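Local coordinates for FAD:protein FMN transferase (Vibrio cholerae, PDB 6NXI), which probably uses magnesium to transfer the FMN part of FAD onto a threonine hydroxyl of a target flavoprotein, at residues 13-18 / 45-50; 77-82 / 158-163. One frame throughout, in Å; residues are numbered along the deposited sequence. Where two conformers were deposited one is given.

Contact 1. Residues 13-18 / 45-50; sequences PTMGTT and EVNDQM. With FAD (flavin-adenine dinucleotide), chain B.
M15 lays its side chain across the amide of N47 and reaches past it to V46, on helix 32-50. M15 sits in the type I' turn T14 to T17, which closes the beta hairpin of strands 7-14 and 17-24 at the edge of the main antiparallel sheet. The turn is held by paired backbone bonds, T14 N to T17 O and T17 N to T14 O. The M15 chain is extended beyond CG. This carries CE to V46 CG1, an apolar contact of 3.7 Å, while M15 CG lies 3.5 Å from N47 OD1.

The polar link is made by the amide of N47. Its ND2 donates to T14 OG1 over 2.9 Å, with the acceptor close to the amide plane. The bond is bent, at 136°. ND2 also gives a hydrogen bond to L43 O, one turn earlier in the same helix. Two acceptors therefore fix the rotation of the amide. That turns OD1 toward the flavin, where it lies 3.4 Å from FAD C6. The T14 hydroxyl reaches ND2 because OG1 stands opposite the backbone N (chi1 -160°).

All four touching residues are buried, and the turn and the helix together form one wall of the FAD pocket. M15 and G16 lie over one face of the isoalloxazine. M15 CB is 3.7 Å from FAD C5X. G16 has positive phi and comes close to the flavin, with G16 N 3.9 Å from FAD C4X. M50, at the end of the segment, meets the flavin's dimethylbenzene end through its carbonyl. M15 also packs on K158. The nearest backbone approach to the flavin is that of M15 O, 3.1 Å from FAD N10.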
# COMPACT_ATOMS: atom_id res chain seq x y z
N PRO A 13 -9.30 12.61 -8.39
CA PRO A 13 -9.77 11.31 -7.95
C PRO A 13 -8.96 10.18 -8.59
O PRO A 13 -8.64 10.23 -9.76
CB PRO A 13 -11.20 11.26 -8.52
CG PRO A 13 -11.09 12.02 -9.83
CD PRO A 13 -10.02 13.07 -9.60
N THR A 14 -8.67 9.17 -7.79
CA THR A 14 -8.09 7.88 -8.26
C THR A 14 -8.31 6.81 -7.20
O THR A 14 -8.19 7.11 -6.02
CB THR A 14 -6.61 8.04 -8.66
OG1 THR A 14 -6.24 6.96 -9.52
CG2 THR A 14 -5.66 8.08 -7.48
N MET A 15 -8.46 5.57 -7.66
CA MET A 15 -8.40 4.35 -6.82
C MET A 15 -9.36 4.44 -5.63
O MET A 15 -8.99 3.93 -4.54
CB MET A 15 -6.98 4.14 -6.32
CG MET A 15 -5.95 4.05 -7.46
SD MET A 15 -4.30 3.80 -6.85
CE MET A 15 -3.34 4.30 -8.27
N GLY A 16 -10.50 5.09 -5.81
CA GLY A 16 -11.52 5.13 -4.74
C GLY A 16 -11.18 6.19 -3.73
O GLY A 16 -11.82 6.27 -2.68
N THR A 17 -10.12 6.96 -4.00
CA THR A 17 -9.65 7.99 -3.04
C THR A 17 -9.31 9.26 -3.85
O THR A 17 -9.83 9.43 -4.97
CB THR A 17 -8.54 7.45 -2.12
OG1 THR A 17 -8.09 8.41 -1.12
CG2 THR A 17 -7.32 6.92 -2.84
N THR A 18 -8.38 10.04 -3.32
CA THR A 18 -7.92 11.29 -3.97
C THR A 18 -6.40 11.31 -3.91
O THR A 18 -5.74 10.71 -3.01
CB THR A 18 -8.49 12.56 -3.32
OG1 THR A 18 -7.96 12.52 -2.00
CG2 THR A 18 -9.99 12.65 -3.40
N GLU A 45 -4.34 4.62 -16.24
CA GLU A 45 -3.66 3.37 -16.68
C GLU A 45 -3.45 2.42 -15.49
O GLU A 45 -3.60 1.23 -15.65
CB GLU A 45 -2.36 3.73 -17.39
CG GLU A 45 -1.60 2.52 -17.93
CD GLU A 45 -0.40 2.97 -18.75
OE1 GLU A 45 0.43 3.75 -18.23
OE2 GLU A 45 -0.33 2.57 -19.96
N VAL A 46 -2.97 2.92 -14.35
CA VAL A 46 -2.76 2.01 -13.20
C VAL A 46 -4.09 1.33 -12.87
O VAL A 46 -4.09 0.13 -12.52
CB VAL A 46 -2.21 2.78 -11.99
CG1 VAL A 46 -2.17 1.89 -10.78
CG2 VAL A 46 -0.81 3.37 -12.23
N ASN A 47 -5.16 2.11 -12.88
CA ASN A 47 -6.51 1.57 -12.55
C ASN A 47 -6.94 0.55 -13.62
O ASN A 47 -7.44 -0.53 -13.28
CB ASN A 47 -7.53 2.69 -12.40
CG ASN A 47 -7.45 3.40 -11.06
OD1 ASN A 47 -8.04 2.91 -10.09
ND2 ASN A 47 -6.69 4.49 -11.00
N ASP A 48 -6.71 0.86 -14.88
CA ASP A 48 -7.05 -0.08 -15.98
C ASP A 48 -6.18 -1.33 -15.98
O ASP A 48 -6.58 -2.33 -16.62
CB ASP A 48 -7.03 0.69 -17.30
CG ASP A 48 -8.22 1.63 -17.47
OD1 ASP A 48 -9.25 1.40 -16.82
OD2 ASP A 48 -8.10 2.55 -18.26
N GLN A 49 -4.99 -1.29 -15.39
CA GLN A 49 -4.13 -2.47 -15.25
C GLN A 49 -4.53 -3.25 -13.99
O GLN A 49 -4.50 -4.48 -14.01
CB GLN A 49 -2.69 -2.02 -15.24
CG GLN A 49 -2.23 -1.52 -16.60
CD GLN A 49 -0.88 -0.89 -16.56
OE1 GLN A 49 -0.46 -0.33 -15.54
NE2 GLN A 49 -0.30 -0.76 -17.77
N MET A 50 -4.79 -2.56 -12.88
CA MET A 50 -4.67 -3.22 -11.57
C MET A 50 -5.87 -2.99 -10.63
O MET A 50 -5.76 -3.50 -9.48
CB MET A 50 -3.36 -2.79 -10.90
CG MET A 50 -2.15 -3.43 -11.68
SD MET A 50 -0.55 -2.94 -11.02
CE MET A 50 0.14 -1.85 -12.26
PA FAD B . -3.19 -1.30 2.92
O1A FAD B . -3.09 -1.38 4.41
O2A FAD B . -2.06 -0.74 2.15
O5B FAD B . -3.54 -2.73 2.32
C5B FAD B . -4.83 -3.26 2.72
C4B FAD B . -5.60 -3.79 1.54
O4B FAD B . -4.90 -4.88 0.88
C3B FAD B . -6.96 -4.36 1.94
O3B FAD B . -7.96 -3.35 1.84
C2B FAD B . -7.15 -5.53 0.97
O2B FAD B . -7.65 -5.08 -0.27
C1B FAD B . -5.72 -6.03 0.80
N9A FAD B . -5.25 -6.98 1.78
C8A FAD B . -5.79 -7.28 3.04
N7A FAD B . -5.01 -8.09 3.72
C5A FAD B . -3.95 -8.40 2.89
C6A FAD B . -2.84 -9.24 3.05
N6A FAD B . -2.55 -9.90 4.18
N1A FAD B . -1.95 -9.26 2.04
C2A FAD B . -2.23 -8.58 0.91
N3A FAD B . -3.25 -7.75 0.64
C4A FAD B . -4.09 -7.72 1.69
N1 FAD B . -11.66 1.27 -3.79
C2 FAD B . -12.94 1.53 -4.23
O2 FAD B . -13.87 1.66 -3.40
N3 FAD B . -13.23 1.69 -5.54
C4 FAD B . -12.28 1.57 -6.52
O4 FAD B . -12.58 1.68 -7.70
C4X FAD B . -10.94 1.27 -6.11
N5 FAD B . -10.01 1.14 -7.03
C5X FAD B . -8.73 0.85 -6.62
C6 FAD B . -7.72 0.68 -7.59
C7 FAD B . -6.41 0.39 -7.26
C7M FAD B . -5.38 0.22 -8.35
C8 FAD B . -6.07 0.27 -5.89
C8M FAD B . -4.66 -0.05 -5.46
C9 FAD B . -7.06 0.44 -4.92
C9A FAD B . -8.39 0.73 -5.25
N10 FAD B . -9.41 0.88 -4.31
C10 FAD B . -10.71 1.15 -4.70
C1' FAD B . -9.10 0.83 -2.86
C2' FAD B . -8.89 -0.54 -2.32
O2' FAD B . -10.08 -1.30 -2.41
C3' FAD B . -8.48 -0.43 -0.84
O3' FAD B . -9.49 0.15 -0.04
C4' FAD B . -7.26 0.43 -0.59
O4' FAD B . -6.30 0.20 -1.61
C5' FAD B . -6.69 0.21 0.80
O5' FAD B . -5.42 0.91 0.88
P FAD B . -4.73 1.10 2.29
O1P FAD B . -5.69 1.54 3.31
O2P FAD B . -3.48 1.87 1.93
O3P FAD B . -4.46 -0.43 2.60

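Contact 2. Residues 77-82 / 158-163; sequences TLTVVK and KGWGVD. With FAD (flavin-adenine dinucleotide), chain B.
The W160 indole has V80 CG2 over one face, and T79 CG2 approaches its six-membered ring obliquely. This is helix-to-helix packing: W160 is on helix 157-171, and the two smaller side chains are on helix 75-90. V80 makes a CH-pi contact. Its CG2 is 3.7 Å from the centroid of the five-membered ring and 24° off the ring normal. The methyl is offset toward the rim, and its nearest ring atoms include W160 CG at 3.5 Å.

T79 meets the far end of the indole, with CG2 3.7 Å from W160 CZ3. The hydroxyl of T79 does not serve this contact. It bonds to T75 O, one turn back in its own helix, and leaves the methyl for the tryptophan. The W160 ring reaches helix 75-90 because CG is opposite the backbone N (chi1 175°). No hydrogen bond joins the two segments, so the join is apolar. M266 of helix 265-278 and M50 of helix 32-50 also touch both V80 and W160.

The same turn of helix 157-171 serves the ligand. K158 comes two residues before W160 and reaches the phosphate P of FAD, with G182 O as a second partner of its NZ. Beside it, G159 N bonds to OD2 of D269, a magnesium ligand. In the conformer given here, one of two deposited, the K158 chain bends at chi3 (70°), and its NZ donates to FAD O2P over 2.9 Å.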
# COMPACT_ATOMS: atom_id res chain seq x y z
N THR A 77 2.05 -4.25 -14.55
CA THR A 77 1.38 -5.27 -13.70
C THR A 77 2.42 -6.32 -13.30
O THR A 77 2.41 -6.80 -12.15
CB THR A 77 0.21 -5.92 -14.45
OG1 THR A 77 -0.72 -4.90 -14.83
CG2 THR A 77 -0.47 -6.97 -13.60
N LEU A 78 3.23 -6.78 -14.27
CA LEU A 78 4.27 -7.79 -13.96
C LEU A 78 5.18 -7.26 -12.83
O LEU A 78 5.42 -8.01 -11.89
CB LEU A 78 5.04 -8.11 -15.25
CG LEU A 78 5.82 -9.42 -15.29
CD1 LEU A 78 6.90 -9.46 -14.22
CD2 LEU A 78 4.90 -10.59 -15.20
N THR A 79 5.64 -6.01 -12.91
CA THR A 79 6.55 -5.41 -11.92
C THR A 79 5.87 -5.47 -10.54
O THR A 79 6.54 -5.83 -9.56
CB THR A 79 6.95 -4.01 -12.33
OG1 THR A 79 7.63 -4.15 -13.59
CG2 THR A 79 7.84 -3.34 -11.28
N VAL A 80 4.59 -5.09 -10.47
CA VAL A 80 3.87 -5.04 -9.17
C VAL A 80 3.63 -6.44 -8.63
O VAL A 80 3.89 -6.70 -7.46
CB VAL A 80 2.58 -4.23 -9.33
CG1 VAL A 80 1.75 -4.31 -8.06
CG2 VAL A 80 2.90 -2.79 -9.73
N VAL A 81 3.27 -7.39 -9.49
CA VAL A 81 3.05 -8.77 -8.98
C VAL A 81 4.38 -9.39 -8.53
O VAL A 81 4.42 -10.05 -7.49
CB VAL A 81 2.30 -9.65 -10.00
CG1 VAL A 81 2.20 -11.08 -9.49
CG2 VAL A 81 0.90 -9.10 -10.25
N LYS A 82 5.47 -9.14 -9.25
CA LYS A 82 6.78 -9.66 -8.84
C LYS A 82 7.17 -9.13 -7.46
O LYS A 82 7.69 -9.92 -6.64
CB LYS A 82 7.83 -9.28 -9.88
CG LYS A 82 9.18 -9.94 -9.66
CD LYS A 82 10.12 -9.71 -10.83
CE LYS A 82 9.50 -9.96 -12.19
NZ LYS A 82 9.39 -11.41 -12.55
N LYS A 158 -1.28 1.19 -5.03
CA LYS A 158 -1.33 2.63 -4.69
C LYS A 158 0.10 3.20 -4.66
O LYS A 158 0.34 4.24 -5.26
CB LYS A 158 -2.05 2.83 -3.36
CG LYS A 158 -2.82 4.11 -3.18
CD LYS A 158 -3.91 3.94 -2.11
CE LYS A 158 -3.30 3.82 -0.75
NZ LYS A 158 -4.26 4.16 0.33
N GLY A 159 1.02 2.55 -3.95
CA GLY A 159 2.46 2.89 -3.90
C GLY A 159 3.01 2.92 -5.30
O GLY A 159 3.78 3.80 -5.62
N TRP A 160 2.62 1.94 -6.13
CA TRP A 160 3.06 1.92 -7.54
C TRP A 160 2.62 3.21 -8.23
O TRP A 160 3.48 3.83 -8.92
CB TRP A 160 2.50 0.68 -8.27
CG TRP A 160 2.83 0.72 -9.74
CD1 TRP A 160 1.96 0.97 -10.74
CD2 TRP A 160 4.11 0.48 -10.37
NE1 TRP A 160 2.60 0.93 -11.95
CE2 TRP A 160 3.92 0.65 -11.75
CE3 TRP A 160 5.39 0.15 -9.91
CZ2 TRP A 160 4.96 0.49 -12.66
CZ3 TRP A 160 6.43 0.01 -10.79
CH2 TRP A 160 6.22 0.20 -12.16
N GLY A 161 1.35 3.62 -8.09
CA GLY A 161 0.86 4.87 -8.75
C GLY A 161 1.70 6.07 -8.26
O GLY A 161 2.07 6.92 -9.07
N VAL A 162 2.04 6.10 -6.98
CA VAL A 162 2.87 7.19 -6.41
C VAL A 162 4.23 7.22 -7.10
O VAL A 162 4.64 8.29 -7.58
CB VAL A 162 3.02 7.08 -4.89
CG1 VAL A 162 4.11 8.02 -4.38
CG2 VAL A 162 1.68 7.30 -4.19
N ASP A 163 4.83 6.04 -7.29
CA ASP A 163 6.14 5.95 -7.96
C ASP A 163 6.01 6.38 -9.40
O ASP A 163 6.95 7.05 -9.93
CB ASP A 163 6.70 4.54 -7.85
CG ASP A 163 7.19 4.12 -6.48
OD1 ASP A 163 7.55 5.01 -5.65
OD2 ASP A 163 7.25 2.92 -6.25
PA FAD B . -3.19 -1.30 2.92
O1A FAD B . -3.09 -1.38 4.41
O2A FAD B . -2.06 -0.74 2.15
O5B FAD B . -3.54 -2.73 2.32
C5B FAD B . -4.83 -3.26 2.72
C4B FAD B . -5.60 -3.79 1.54
O4B FAD B . -4.90 -4.88 0.88
C3B FAD B . -6.96 -4.36 1.94
O3B FAD B . -7.96 -3.35 1.84
C2B FAD B . -7.15 -5.53 0.97
O2B FAD B . -7.65 -5.08 -0.27
C1B FAD B . -5.72 -6.03 0.80
N9A FAD B . -5.25 -6.98 1.78
C8A FAD B . -5.79 -7.28 3.04
N7A FAD B . -5.01 -8.09 3.72
C5A FAD B . -3.95 -8.40 2.89
C6A FAD B . -2.84 -9.24 3.05
N6A FAD B . -2.55 -9.90 4.18
N1A FAD B . -1.95 -9.26 2.04
C2A FAD B . -2.23 -8.58 0.91
N3A FAD B . -3.25 -7.75 0.64
C4A FAD B . -4.09 -7.72 1.69
N1 FAD B . -11.66 1.27 -3.79
C2 FAD B . -12.94 1.53 -4.23
O2 FAD B . -13.87 1.66 -3.40
N3 FAD B . -13.23 1.69 -5.54
C4 FAD B . -12.28 1.57 -6.52
O4 FAD B . -12.58 1.68 -7.70
C4X FAD B . -10.94 1.27 -6.11
N5 FAD B . -10.01 1.14 -7.03
C5X FAD B . -8.73 0.85 -6.62
C6 FAD B . -7.72 0.68 -7.59
C7 FAD B . -6.41 0.39 -7.26
C7M FAD B . -5.38 0.22 -8.35
C8 FAD B . -6.07 0.27 -5.89
C8M FAD B . -4.66 -0.05 -5.46
C9 FAD B . -7.06 0.44 -4.92
C9A FAD B . -8.39 0.73 -5.25
N10 FAD B . -9.41 0.88 -4.31
C10 FAD B . -10.71 1.15 -4.70
C1' FAD B . -9.10 0.83 -2.86
C2' FAD B . -8.89 -0.54 -2.32
O2' FAD B . -10.08 -1.30 -2.41
C3' FAD B . -8.48 -0.43 -0.84
O3' FAD B . -9.49 0.15 -0.04
C4' FAD B . -7.26 0.43 -0.59
O4' FAD B . -6.30 0.20 -1.61
C5' FAD B . -6.69 0.21 0.80
O5' FAD B . -5.42 0.91 0.88
P FAD B . -4.73 1.10 2.29
O1P FAD B . -5.69 1.54 3.31
O2P FAD B . -3.48 1.87 1.93
O3P FAD B . -4.46 -0.43 2.60

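How the contacts relate
Contact 1 comes first along the chain and closes before contact 2 opens. Their centres are about 12 Å apart. Contact 1 joins the hairpin at the edge of the eight-stranded sheet to helix 32-50. Contact 2 joins helices 75-90 and 157-171. M50 and Q49 bridge the two: M50 SD lies 3.7 Å from V80 CG2, M50 CE lies 3.7 Å from W160 CD1, and Q49 CB packs on T77 OG1. The hairpin, helix 32-50 and helix 157-171 all touch the same FAD. Helix 75-90 packs behind them on M50 and W160. Contact 1 thus meets the flavin, and contact 2 carries the helix whose K158 holds the phosphate.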